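Local coordinates for thermospermine synthase (Medicago truncatula, PDB 6BQ6), which probably transfers an aminopropyl group from decarboxylated S-adenosylmethionine to spermidine, making thermospermine and methylthioadenosine, at residues 53-59 and 133-137; 162-166 and 192-196; 30-34 and 72-77; 215-221 and 256-262. All coordinates share one frame; numbering follows the deposited sequence. Where two conformers were deposited one is given.

Interaction 1: residues 53-59 and 133-137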
# COMPACT_ATOMS: atom_id res chain seq x y z
N ALA B 53 17.98 -12.29 -10.51
CA ALA B 53 17.18 -13.45 -10.93
C ALA B 53 17.87 -14.57 -11.72
O ALA B 53 18.70 -14.27 -12.58
CB ALA B 53 16.02 -12.98 -11.74
N SER B 54 17.42 -15.82 -11.51
CA SER B 54 17.71 -16.98 -12.37
C SER B 54 16.45 -17.15 -13.22
O SER B 54 15.46 -16.46 -13.00
CB SER B 54 17.95 -18.21 -11.51
OG SER B 54 16.72 -18.70 -10.97
N GLN B 55 16.44 -18.12 -14.15
CA GLN B 55 15.18 -18.34 -14.92
C GLN B 55 14.11 -18.99 -14.07
O GLN B 55 12.94 -18.93 -14.44
CB GLN B 55 15.34 -19.03 -16.31
CG GLN B 55 15.84 -20.45 -16.39
CD GLN B 55 14.75 -21.49 -16.13
OE1 GLN B 55 13.78 -21.63 -16.89
NE2 GLN B 55 14.93 -22.24 -15.08
N TYR B 56 14.50 -19.56 -12.91
CA TYR B 56 13.51 -20.04 -11.95
C TYR B 56 12.84 -18.94 -11.17
O TYR B 56 11.64 -19.05 -10.88
CB TYR B 56 14.13 -21.01 -10.95
CG TYR B 56 14.56 -22.27 -11.57
CD1 TYR B 56 13.61 -23.23 -11.95
CD2 TYR B 56 15.90 -22.54 -11.78
CE1 TYR B 56 14.02 -24.40 -12.55
CE2 TYR B 56 16.31 -23.71 -12.38
CZ TYR B 56 15.36 -24.63 -12.77
OH TYR B 56 15.75 -25.80 -13.39
N GLN B 57 13.58 -17.92 -10.75
CA GLN B 57 13.01 -16.97 -9.77
C GLN B 57 13.90 -15.75 -9.54
O GLN B 57 15.10 -15.85 -9.68
CB GLN B 57 12.76 -17.67 -8.42
CG GLN B 57 14.03 -18.21 -7.78
CD GLN B 57 13.80 -19.39 -6.86
OE1 GLN B 57 12.80 -19.45 -6.15
NE2 GLN B 57 14.72 -20.33 -6.87
N ASP B 58 13.28 -14.61 -9.24
CA ASP B 58 13.97 -13.41 -8.80
C ASP B 58 14.40 -13.58 -7.35
O ASP B 58 13.75 -14.28 -6.60
CB ASP B 58 13.09 -12.16 -8.88
CG ASP B 58 12.72 -11.77 -10.33
OD1 ASP B 58 13.32 -12.31 -11.30
OD2 ASP B 58 11.80 -10.94 -10.48
N ILE B 59 15.50 -12.94 -7.00
CA ILE B 59 16.16 -13.10 -5.73
C ILE B 59 16.43 -11.70 -5.21
O ILE B 59 16.91 -10.88 -5.95
CB ILE B 59 17.51 -13.84 -5.90
CG1 ILE B 59 17.27 -15.17 -6.63
CG2 ILE B 59 18.15 -14.02 -4.54
CD1 ILE B 59 18.46 -15.78 -7.32
N ILE B 133 17.47 -27.10 -6.94
CA ILE B 133 17.43 -27.00 -8.38
C ILE B 133 18.09 -25.71 -8.87
O ILE B 133 18.48 -25.65 -10.01
CB ILE B 133 16.01 -27.18 -8.89
CG1 ILE B 133 16.06 -27.69 -10.32
CG2 ILE B 133 15.18 -25.90 -8.70
CD1 ILE B 133 14.84 -28.48 -10.73
N ASP B 134 18.21 -24.69 -8.02
CA ASP B 134 18.61 -23.35 -8.46
C ASP B 134 19.95 -23.01 -7.89
O ASP B 134 20.08 -22.53 -6.78
CB ASP B 134 17.56 -22.30 -8.07
CG ASP B 134 17.79 -20.96 -8.76
OD1 ASP B 134 18.86 -20.76 -9.37
OD2 ASP B 134 16.86 -20.14 -8.76
N GLU B 135 20.99 -23.27 -8.69
CA GLU B 135 22.34 -22.98 -8.25
C GLU B 135 22.55 -21.51 -7.93
O GLU B 135 23.38 -21.16 -7.09
CB GLU B 135 23.32 -23.42 -9.35
CG GLU B 135 24.77 -23.34 -8.92
CD GLU B 135 25.69 -24.04 -9.91
OE1 GLU B 135 25.34 -24.04 -11.11
OE2 GLU B 135 26.74 -24.59 -9.48
N GLU B 136 21.80 -20.63 -8.57
CA GLU B 136 22.01 -19.18 -8.31
C GLU B 136 21.56 -18.81 -6.93
O GLU B 136 22.20 -18.00 -6.28
CB GLU B 136 21.34 -18.34 -9.38
CG GLU B 136 22.16 -18.41 -10.68
CD GLU B 136 21.73 -17.42 -11.73
OE1 GLU B 136 21.31 -16.32 -11.35
OE2 GLU B 136 21.81 -17.76 -12.94
N VAL B 137 20.54 -19.48 -6.41
CA VAL B 137 20.11 -19.24 -5.02
C VAL B 137 21.20 -19.73 -4.06
O VAL B 137 21.56 -19.04 -3.12
CB VAL B 137 18.77 -19.91 -4.70
CG1 VAL B 137 18.48 -19.88 -3.19
CG2 VAL B 137 17.65 -19.24 -5.49

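Interaction 2: residues 162-166 and 192-196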
# COMPACT_ATOMS: atom_id res chain seq x y z
N ASN B 162 20.26 -30.34 -8.71
CA ASN B 162 19.40 -31.30 -9.41
C ASN B 162 18.02 -31.21 -8.86
O ASN B 162 17.77 -30.62 -7.78
CB ASN B 162 19.98 -32.74 -9.31
CG ASN B 162 19.55 -33.68 -10.44
OD1 ASN B 162 18.92 -33.26 -11.42
ND2 ASN B 162 19.88 -34.97 -10.31
N ASP B 163 17.10 -31.75 -9.64
CA ASP B 163 15.77 -32.10 -9.19
C ASP B 163 15.92 -33.22 -8.16
O ASP B 163 16.59 -34.19 -8.45
CB ASP B 163 15.00 -32.65 -10.38
CG ASP B 163 13.62 -33.10 -10.00
OD1 ASP B 163 12.75 -32.23 -9.85
OD2 ASP B 163 13.40 -34.31 -9.84
N ALA B 164 15.31 -33.08 -6.99
CA ALA B 164 15.47 -34.06 -5.92
C ALA B 164 14.92 -35.45 -6.29
O ALA B 164 15.48 -36.45 -5.87
CB ALA B 164 14.83 -33.56 -4.62
N LYS B 165 13.83 -35.53 -7.09
CA LYS B 165 13.31 -36.84 -7.51
C LYS B 165 14.30 -37.55 -8.37
O LYS B 165 14.55 -38.74 -8.18
CB LYS B 165 11.93 -36.73 -8.24
CG LYS B 165 11.40 -38.06 -8.75
CD LYS B 165 10.05 -37.88 -9.45
CE LYS B 165 9.75 -38.97 -10.46
NZ LYS B 165 9.13 -40.15 -9.82
N ALA B 166 14.84 -36.84 -9.35
CA ALA B 166 15.87 -37.42 -10.22
C ALA B 166 17.08 -37.85 -9.45
O ALA B 166 17.62 -38.94 -9.69
CB ALA B 166 16.28 -36.39 -11.27
N TYR B 192 5.75 -29.69 -6.97
CA TYR B 192 4.52 -30.36 -6.65
C TYR B 192 4.73 -31.88 -6.60
O TYR B 192 4.19 -32.57 -5.73
CB TYR B 192 3.43 -30.02 -7.68
CG TYR B 192 2.19 -30.79 -7.43
CD1 TYR B 192 1.98 -32.03 -8.03
CD2 TYR B 192 1.22 -30.31 -6.55
CE1 TYR B 192 0.86 -32.77 -7.77
CE2 TYR B 192 0.06 -31.04 -6.32
CZ TYR B 192 -0.10 -32.27 -6.91
OH TYR B 192 -1.19 -33.01 -6.68
N LYS B 193 5.51 -32.39 -7.54
CA LYS B 193 5.72 -33.84 -7.61
C LYS B 193 6.39 -34.43 -6.37
O LYS B 193 6.26 -35.63 -6.11
CB LYS B 193 6.46 -34.22 -8.86
CG LYS B 193 7.88 -33.71 -8.93
CD LYS B 193 8.48 -34.12 -10.25
CE LYS B 193 9.95 -33.79 -10.29
NZ LYS B 193 10.15 -32.39 -10.72
N LEU B 194 7.10 -33.59 -5.62
CA LEU B 194 7.79 -34.03 -4.42
C LEU B 194 6.90 -34.10 -3.18
O LEU B 194 7.39 -34.32 -2.08
CB LEU B 194 8.99 -33.15 -4.19
CG LEU B 194 9.94 -33.03 -5.40
CD1 LEU B 194 11.03 -31.96 -5.19
CD2 LEU B 194 10.58 -34.30 -5.78
N TYR B 195 5.59 -33.92 -3.37
CA TYR B 195 4.61 -34.01 -2.30
C TYR B 195 3.54 -35.07 -2.62
O TYR B 195 2.58 -35.21 -1.90
CB TYR B 195 3.92 -32.65 -2.11
CG TYR B 195 4.78 -31.55 -1.60
CD1 TYR B 195 5.48 -30.72 -2.45
CD2 TYR B 195 4.84 -31.29 -0.24
CE1 TYR B 195 6.25 -29.66 -1.96
CE2 TYR B 195 5.63 -30.26 0.25
CZ TYR B 195 6.29 -29.43 -0.60
OH TYR B 195 7.01 -28.43 -0.07
N THR B 196 3.72 -35.84 -3.70
CA THR B 196 2.69 -36.80 -4.04
C THR B 196 2.86 -38.14 -3.30
O THR B 196 4.00 -38.54 -2.95
CB THR B 196 2.63 -37.06 -5.55
OG1 THR B 196 3.88 -37.57 -5.99
CG2 THR B 196 2.35 -35.80 -6.30

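Interaction 3: residues 30-34 and 72-77. With TER (N-(3-amino-propyl)-N-(5-aminopropyl)-1,4-diaminobutane), chain F.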
# COMPACT_ATOMS: atom_id res chain seq x y z
N TRP B 30 8.99 0.85 2.20
CA TRP B 30 8.31 -0.35 2.68
C TRP B 30 8.55 -1.53 1.75
O TRP B 30 8.52 -1.35 0.55
CB TRP B 30 6.79 -0.09 2.79
CG TRP B 30 6.48 0.91 3.83
CD1 TRP B 30 6.46 2.25 3.69
CD2 TRP B 30 6.20 0.65 5.21
NE1 TRP B 30 6.19 2.87 4.90
CE2 TRP B 30 6.05 1.90 5.85
CE3 TRP B 30 6.11 -0.51 5.97
CZ2 TRP B 30 5.77 2.00 7.21
CZ3 TRP B 30 5.83 -0.41 7.32
CH2 TRP B 30 5.66 0.84 7.93
N TYR B 31 8.78 -2.72 2.30
CA TYR B 31 8.58 -3.97 1.61
C TYR B 31 7.15 -4.45 1.86
O TYR B 31 6.74 -4.54 3.00
CB TYR B 31 9.55 -5.04 2.12
CG TYR B 31 9.23 -6.44 1.64
CD1 TYR B 31 9.34 -6.78 0.32
CD2 TYR B 31 8.76 -7.43 2.53
CE1 TYR B 31 9.01 -8.03 -0.15
CE2 TYR B 31 8.47 -8.70 2.08
CZ TYR B 31 8.58 -8.99 0.72
OH TYR B 31 8.27 -10.24 0.22
N GLU B 32 6.45 -4.85 0.82
CA GLU B 32 5.08 -5.28 0.93
C GLU B 32 4.95 -6.67 0.35
O GLU B 32 5.45 -6.98 -0.72
CB GLU B 32 4.24 -4.30 0.13
CG GLU B 32 2.83 -4.70 -0.12
CD GLU B 32 2.20 -3.67 -1.02
OE1 GLU B 32 1.92 -4.07 -2.19
OE2 GLU B 32 2.10 -2.47 -0.57
N GLU B 33 4.28 -7.52 1.09
CA GLU B 33 3.93 -8.82 0.61
C GLU B 33 2.43 -9.08 0.79
O GLU B 33 1.85 -8.81 1.86
CB GLU B 33 4.71 -9.87 1.34
CG GLU B 33 4.54 -11.23 0.64
CD GLU B 33 5.55 -12.29 1.04
OE1 GLU B 33 6.62 -11.94 1.52
OE2 GLU B 33 5.28 -13.49 0.84
N GLU B 34 1.84 -9.56 -0.30
CA GLU B 34 0.48 -10.02 -0.32
C GLU B 34 0.51 -11.45 0.19
O GLU B 34 0.73 -12.35 -0.57
CB GLU B 34 -0.10 -9.97 -1.75
CG GLU B 34 -0.31 -8.54 -2.30
CD GLU B 34 -1.53 -8.40 -3.23
OE1 GLU B 34 -2.25 -7.37 -3.10
OE2 GLU B 34 -1.78 -9.31 -4.06
N VAL B 72 14.10 -12.78 -0.12
CA VAL B 72 12.84 -12.84 -0.86
C VAL B 72 13.03 -13.49 -2.20
O VAL B 72 13.92 -13.09 -2.94
CB VAL B 72 12.30 -11.40 -1.02
CG1 VAL B 72 10.96 -11.33 -1.76
CG2 VAL B 72 12.18 -10.78 0.36
N LEU B 73 12.20 -14.51 -2.51
CA LEU B 73 12.29 -15.21 -3.78
C LEU B 73 10.97 -15.04 -4.50
O LEU B 73 9.92 -15.37 -3.94
CB LEU B 73 12.59 -16.68 -3.61
CG LEU B 73 13.92 -17.05 -2.96
CD1 LEU B 73 14.09 -18.56 -2.90
CD2 LEU B 73 15.13 -16.40 -3.63
N ASP B 74 11.03 -14.47 -5.69
CA ASP B 74 9.83 -14.15 -6.50
C ASP B 74 8.80 -13.38 -5.68
O ASP B 74 7.62 -13.70 -5.67
CB ASP B 74 9.26 -15.43 -7.14
CG ASP B 74 9.88 -15.74 -8.53
OD1 ASP B 74 10.40 -14.84 -9.24
OD2 ASP B 74 9.79 -16.91 -8.92
N GLY B 75 9.29 -12.38 -4.95
CA GLY B 75 8.48 -11.54 -4.09
C GLY B 75 7.85 -12.18 -2.87
O GLY B 75 6.96 -11.57 -2.24
N LYS B 76 8.28 -13.39 -2.53
CA LYS B 76 7.79 -14.09 -1.37
C LYS B 76 8.93 -14.23 -0.39
O LYS B 76 9.97 -14.79 -0.70
CB LYS B 76 7.21 -15.44 -1.76
CG LYS B 76 6.18 -15.35 -2.88
CD LYS B 76 4.93 -16.17 -2.60
CE LYS B 76 5.19 -17.67 -2.67
NZ LYS B 76 4.17 -18.42 -1.88
N LEU B 77 8.74 -13.67 0.79
CA LEU B 77 9.65 -13.80 1.85
C LEU B 77 9.94 -15.26 2.14
O LEU B 77 8.98 -16.08 2.26
CB LEU B 77 9.05 -13.14 3.06
CG LEU B 77 9.85 -13.26 4.32
CD1 LEU B 77 11.06 -12.38 4.27
CD2 LEU B 77 8.93 -12.89 5.47
N1 TER F . 12.95 -22.89 -1.76
C2 TER F . 13.48 -23.03 -0.42
C3 TER F . 12.38 -23.52 0.52
C4 TER F . 11.31 -22.49 0.79
N5 TER F . 10.45 -22.91 1.87
C6 TER F . 10.23 -22.03 3.00
C7 TER F . 8.81 -22.17 3.53
C8 TER F . 8.45 -20.90 4.29
N9 TER F . 7.89 -19.88 3.43
C10 TER F . 7.52 -18.62 4.02
C11 TER F . 6.39 -17.90 3.33
C12 TER F . 5.91 -16.78 4.26
C13 TER F . 5.02 -15.76 3.57
N14 TER F . 4.11 -16.40 2.63

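Interaction 4: residues 215-221 and 256-262. With TER (N-(3-amino-propyl)-N-(5-aminopropyl)-1,4-diaminobutane), chain F.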
# COMPACT_ATOMS: atom_id res chain seq x y z
N VAL B 215 10.89 -35.57 7.16
CA VAL B 215 10.21 -34.36 7.63
C VAL B 215 10.08 -33.41 6.44
O VAL B 215 11.02 -33.27 5.63
CB VAL B 215 10.91 -33.68 8.83
CG1 VAL B 215 12.35 -33.33 8.51
CG2 VAL B 215 10.14 -32.44 9.31
N THR B 216 8.94 -32.76 6.33
CA THR B 216 8.77 -31.71 5.35
C THR B 216 8.20 -30.47 6.03
O THR B 216 7.28 -30.58 6.86
CB THR B 216 7.90 -32.15 4.13
OG1 THR B 216 7.85 -31.08 3.18
CG2 THR B 216 6.50 -32.55 4.54
N GLN B 217 8.59 -29.30 5.54
CA GLN B 217 7.80 -28.12 5.75
C GLN B 217 6.42 -28.34 5.10
O GLN B 217 6.29 -29.03 4.09
CB GLN B 217 8.51 -26.89 5.27
CG GLN B 217 8.42 -26.59 3.77
CD GLN B 217 7.15 -25.82 3.43
OE1 GLN B 217 6.56 -25.16 4.27
NE2 GLN B 217 6.68 -26.00 2.22
N ALA B 218 5.40 -27.78 5.71
CA ALA B 218 4.02 -28.10 5.30
C ALA B 218 3.09 -26.89 5.24
O ALA B 218 1.88 -27.04 5.37
CB ALA B 218 3.51 -29.21 6.16
N GLY B 219 3.66 -25.73 4.98
CA GLY B 219 2.94 -24.54 4.70
C GLY B 219 2.32 -23.87 5.88
O GLY B 219 2.59 -24.22 7.03
N PRO B 220 1.43 -22.94 5.58
CA PRO B 220 0.71 -22.29 6.65
C PRO B 220 -0.04 -23.28 7.52
O PRO B 220 -0.64 -24.24 7.04
CB PRO B 220 -0.24 -21.35 5.92
CG PRO B 220 0.39 -21.10 4.59
CD PRO B 220 1.01 -22.42 4.26
N ALA B 221 -0.08 -23.01 8.81
CA ALA B 221 -0.78 -23.91 9.75
C ALA B 221 -1.69 -23.14 10.73
O ALA B 221 -1.96 -23.58 11.84
CB ALA B 221 0.18 -24.81 10.44
N ASP B 256 2.02 -15.84 10.26
CA ASP B 256 1.19 -16.98 10.44
C ASP B 256 1.92 -17.99 11.26
O ASP B 256 3.14 -17.87 11.51
CB ASP B 256 0.81 -17.61 9.09
CG ASP B 256 -0.57 -18.30 9.12
OD1 ASP B 256 -1.16 -18.51 10.22
OD2 ASP B 256 -1.02 -18.65 8.02
N ILE B 257 1.13 -18.94 11.71
CA ILE B 257 1.64 -20.18 12.24
C ILE B 257 2.13 -20.94 10.98
O ILE B 257 1.45 -20.95 9.96
CB ILE B 257 0.54 -20.97 12.96
CG1 ILE B 257 -0.04 -20.17 14.12
CG2 ILE B 257 1.07 -22.28 13.46
CD1 ILE B 257 0.95 -19.84 15.19
N TRP B 258 3.28 -21.56 11.07
CA TRP B 258 3.78 -22.43 10.03
C TRP B 258 3.80 -23.90 10.49
O TRP B 258 3.93 -24.19 11.69
CB TRP B 258 5.22 -22.00 9.65
CG TRP B 258 5.47 -22.25 8.24
CD1 TRP B 258 6.17 -23.31 7.65
CD2 TRP B 258 4.93 -21.50 7.17
NE1 TRP B 258 6.09 -23.19 6.28
CE2 TRP B 258 5.32 -22.12 5.96
CE3 TRP B 258 4.11 -20.36 7.09
CZ2 TRP B 258 4.96 -21.59 4.71
CZ3 TRP B 258 3.70 -19.90 5.84
CH2 TRP B 258 4.13 -20.51 4.70
N GLY B 259 3.75 -24.82 9.53
CA GLY B 259 3.68 -26.22 9.87
C GLY B 259 4.79 -27.07 9.27
O GLY B 259 5.41 -26.71 8.27
N TRP B 260 4.94 -28.22 9.90
CA TRP B 260 5.85 -29.28 9.45
C TRP B 260 5.21 -30.59 9.78
O TRP B 260 4.33 -30.69 10.65
CB TRP B 260 7.20 -29.21 10.20
CG TRP B 260 7.86 -27.88 10.08
CD1 TRP B 260 8.78 -27.47 9.12
CD2 TRP B 260 7.68 -26.76 10.94
NE1 TRP B 260 9.15 -26.18 9.33
CE2 TRP B 260 8.46 -25.69 10.41
CE3 TRP B 260 6.91 -26.51 12.08
CZ2 TRP B 260 8.49 -24.45 11.00
CZ3 TRP B 260 6.97 -25.27 12.64
CH2 TRP B 260 7.72 -24.25 12.09
N VAL B 261 5.63 -31.63 9.07
CA VAL B 261 5.15 -32.96 9.36
C VAL B 261 6.31 -33.94 9.39
O VAL B 261 7.06 -34.03 8.40
CB VAL B 261 4.13 -33.41 8.31
CG1 VAL B 261 3.57 -34.79 8.65
CG2 VAL B 261 2.98 -32.40 8.14
N LEU B 262 6.41 -34.70 10.50
CA LEU B 262 7.26 -35.89 10.60
C LEU B 262 6.55 -37.14 10.14
O LEU B 262 5.37 -37.31 10.42
CB LEU B 262 7.65 -36.20 12.04
CG LEU B 262 8.31 -35.14 12.85
CD1 LEU B 262 8.63 -35.65 14.23
CD2 LEU B 262 9.59 -34.72 12.15
N1 TER F . 12.95 -22.89 -1.76
C2 TER F . 13.48 -23.03 -0.42
C3 TER F . 12.38 -23.52 0.52
C4 TER F . 11.31 -22.49 0.79
N5 TER F . 10.45 -22.91 1.87
C6 TER F . 10.23 -22.03 3.00
C7 TER F . 8.81 -22.17 3.53
C8 TER F . 8.45 -20.90 4.29
N9 TER F . 7.89 -19.88 3.43
C10 TER F . 7.52 -18.62 4.02
C11 TER F . 6.39 -17.90 3.33
C12 TER F . 5.91 -16.78 4.26
C13 TER F . 5.02 -15.76 3.57
N14 TER F . 4.11 -16.40 2.63

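Interaction 1: residues 53-59 and 133-137
Ser-54 and Gln-57 both donate a hydrogen bond to the same oxygen, OD2 of Asp-134. The hydroxyl OG of Ser-54 lies 2.6 Å from OD2 and comes in on its syn side, 28° out of the carboxylate plane. NE2 of Gln-57 takes the anti lone pair of OD2 at 2.9 Å, almost straight at 172°, with amide and carboxylate nearly coplanar. Gln-57 reaches that far because its chain runs extended beyond CG. The other carboxylate oxygen, OD1, turns back to its own segment and accepts from the backbone N of Glu-136. Asp-134 is thus the N-cap of helix 135-144, the helix that follows strand 127-132 in the Rossmann-like catalytic domain, while 53-59 holds the turn between strands 47-53 and 58-64 of the N-terminal domain. Both oxygens of this buried carboxylate are therefore engaged, and the helix start beside it would probably favour its negative charge. Ser-54 OG is an acceptor too: the N of Gln-57, three residues on, donates to it at 3.2 Å in an ST motif. CG2 of Ile-133 sits over one face of the Tyr-56 ring in a CH-pi contact, 4.2 Å from the centroid, and CD1 of Ile-59 meets CG2 of Val-137 at 4.0 Å. Gln-57 binds adenosine in another structure of this protein, and Asp-132, which also binds it, accepts from the N of Asp-134 through OD1.

Interaction 2: residues 162-166 and 192-196
Asp-163 meets Lys-193 in a salt bridge at the start of helix 164-169, where the aspartate is also the N-cap. This helix follows strand 157-161 of the Rossmann-like sheet, and 192-196 belongs to the loop between strand 175-181 and helix 197-204. The carboxylate of Asp-163 divides its work. OD2 uses its anti lone pair to accept from the N of Ala-166 at 3.0 Å, the capping bond, while OD1 receives NZ of Lys-193 at 2.7 Å on its syn side, 33° out of the carboxylate plane. The two side chains come at each other from opposite directions; that of Lys-193 is extended until a bend at its last torsion (chi4 -85°) turns NZ onto the acid. Asp-163 and Ala-164 both bind adenosine in another structure of this protein, as do Pro-190 and Cys-191, just before 192-196 in the same loop, so the contact joins two sections of that site. Ala-164 comes next and rests its CB against CD1 of Leu-194, 4.2 Å away. One residue on, Lys-165 sends its CB toward the loop but its amine to Glu-169, with which it forms a salt bridge. Its aliphatic part runs obliquely across that of Lys-193, the two CD atoms 4.2 Å apart. The other branch of Leu-194 closes the contact, CD2 lying 3.7 Å from CB of Lys-165.

Interaction 3: residues 30-34 and 72-77
Tyr-31 and Glu-33 both hold CG anti to the backbone N (chi1 169° and -168°), which carries the two side chains off the same face of strand 29-34 toward the hairpin 72-77. Glu-33 continues extended, and its OE1 accepts from the backbone N of Leu-77 at 2.8 Å, a fairly straight bond of 166° that meets OE1 on the syn side, tilted out of the carboxylate plane. The phenol OH of Tyr-31 lies 2.7 Å from Glu-33 OE1 and 3.1 Å from Gly-75 O; its one proton could go to either, and the carbonyl sits at the ring's edge, near its plane. Behind the hydroxyl, both methyls of Val-72 pack against the tyrosine, CG2 being 4.0 Å from CZ. The hairpin turns through a type I' beta turn from Leu-73 to Lys-76, where Gly-75 has the positive phi that glycine tolerates well. Glu-33 and Leu-77 also line the thermospermine pocket: Glu-33 OE2 is 3.6 Å from the ligand's C13, and Leu-77 O is 3.3 Å from C11. An alanine in place of Glu-33 would remove the carboxylate, and the buried N of Leu-77 would probably lose its acceptor and the end of the polyamine a nearby negative charge. Strand 39-45 pairs with 29-34 on one side, and a strand of the second subunit extends the sheet antiparallel at Trp-30 and Tyr-31, while Leu-62 of strand 58-64 packs on both Tyr-31 and Val-72.

Interaction 4: residues 215-221 and 256-262
Strands 215-220 and 256-262 run antiparallel, their axes 150° apart and 4.2 Å at closest approach. Thr-216 and Val-261 form a hydrogen-bonded pair, Gln-217 and Trp-260 a non-hydrogen-bonded one. Beyond these a beta bulge shifts the register by one: Ala-218 N donates to Gly-259 O, and Gly-259 N to Gly-219 O at 2.8 Å. Gly-219 has a positive phi, and a side chain there would run into Pro-220. Across the bulge Gln-217 meets Trp-258. Gln-217, bent at chi2 (85°), points OE1 at the edge of the indole, where NE1 of Trp-258 donates at 2.9 Å; the N of Gly-219 gives OE1 a second bond from above the carbonyl plane. The amide's other end is held by Asp-184, which accepts from NE2. Gly-219 C lies over one indole face, joined by Pro-220, whose CD makes a CH-pi contact 4.1 Å from the centre of the six-membered ring. Thermospermine runs across the opposite face, its C8 3.6 Å from CZ2. A leucine in place of Trp-258 would probably leave Gln-217 OE1 with one bond fewer and the polyamine chain without its flat apolar wall. Ala-218 CB and Val-261 CG2 meet 3.8 Å apart, beneath helix 230-238. These are neighbouring strands of the seven-stranded Rossmann-like sheet, in which 256-264 alone runs against the rest, inserted between 212-220 and 243-251 as in AdoMet-dependent methyltransferases, and Gln-217 and Trp-258 line part of the polyamine site.

How the interactions relate
The four contacts surround one elongated active site. Interactions 3 and 4 lie against thermospermine itself, their centres about 20 Å apart and without direct touch, one from the N-terminal domain and the other from the catalytic sheet. Interactions 1 and 2 hold residues of the adenosine site, which carries no adenosine in this chain; their centres are about 17 Å apart, and they meet where Ile-133 CD1 lies 4.0 Å from Asp-163 CA. Strands 58-64 and 70-73 are neighbours in one sheet and join interaction 1 to interaction 3, with Asp-58 O 2.9 Å from Asp-74 N. Interaction 2 reaches interaction 4 through Tyr-195 OH, 3.3 Å from Gln-217 NE2, near Asp-181, the predicted proton acceptor.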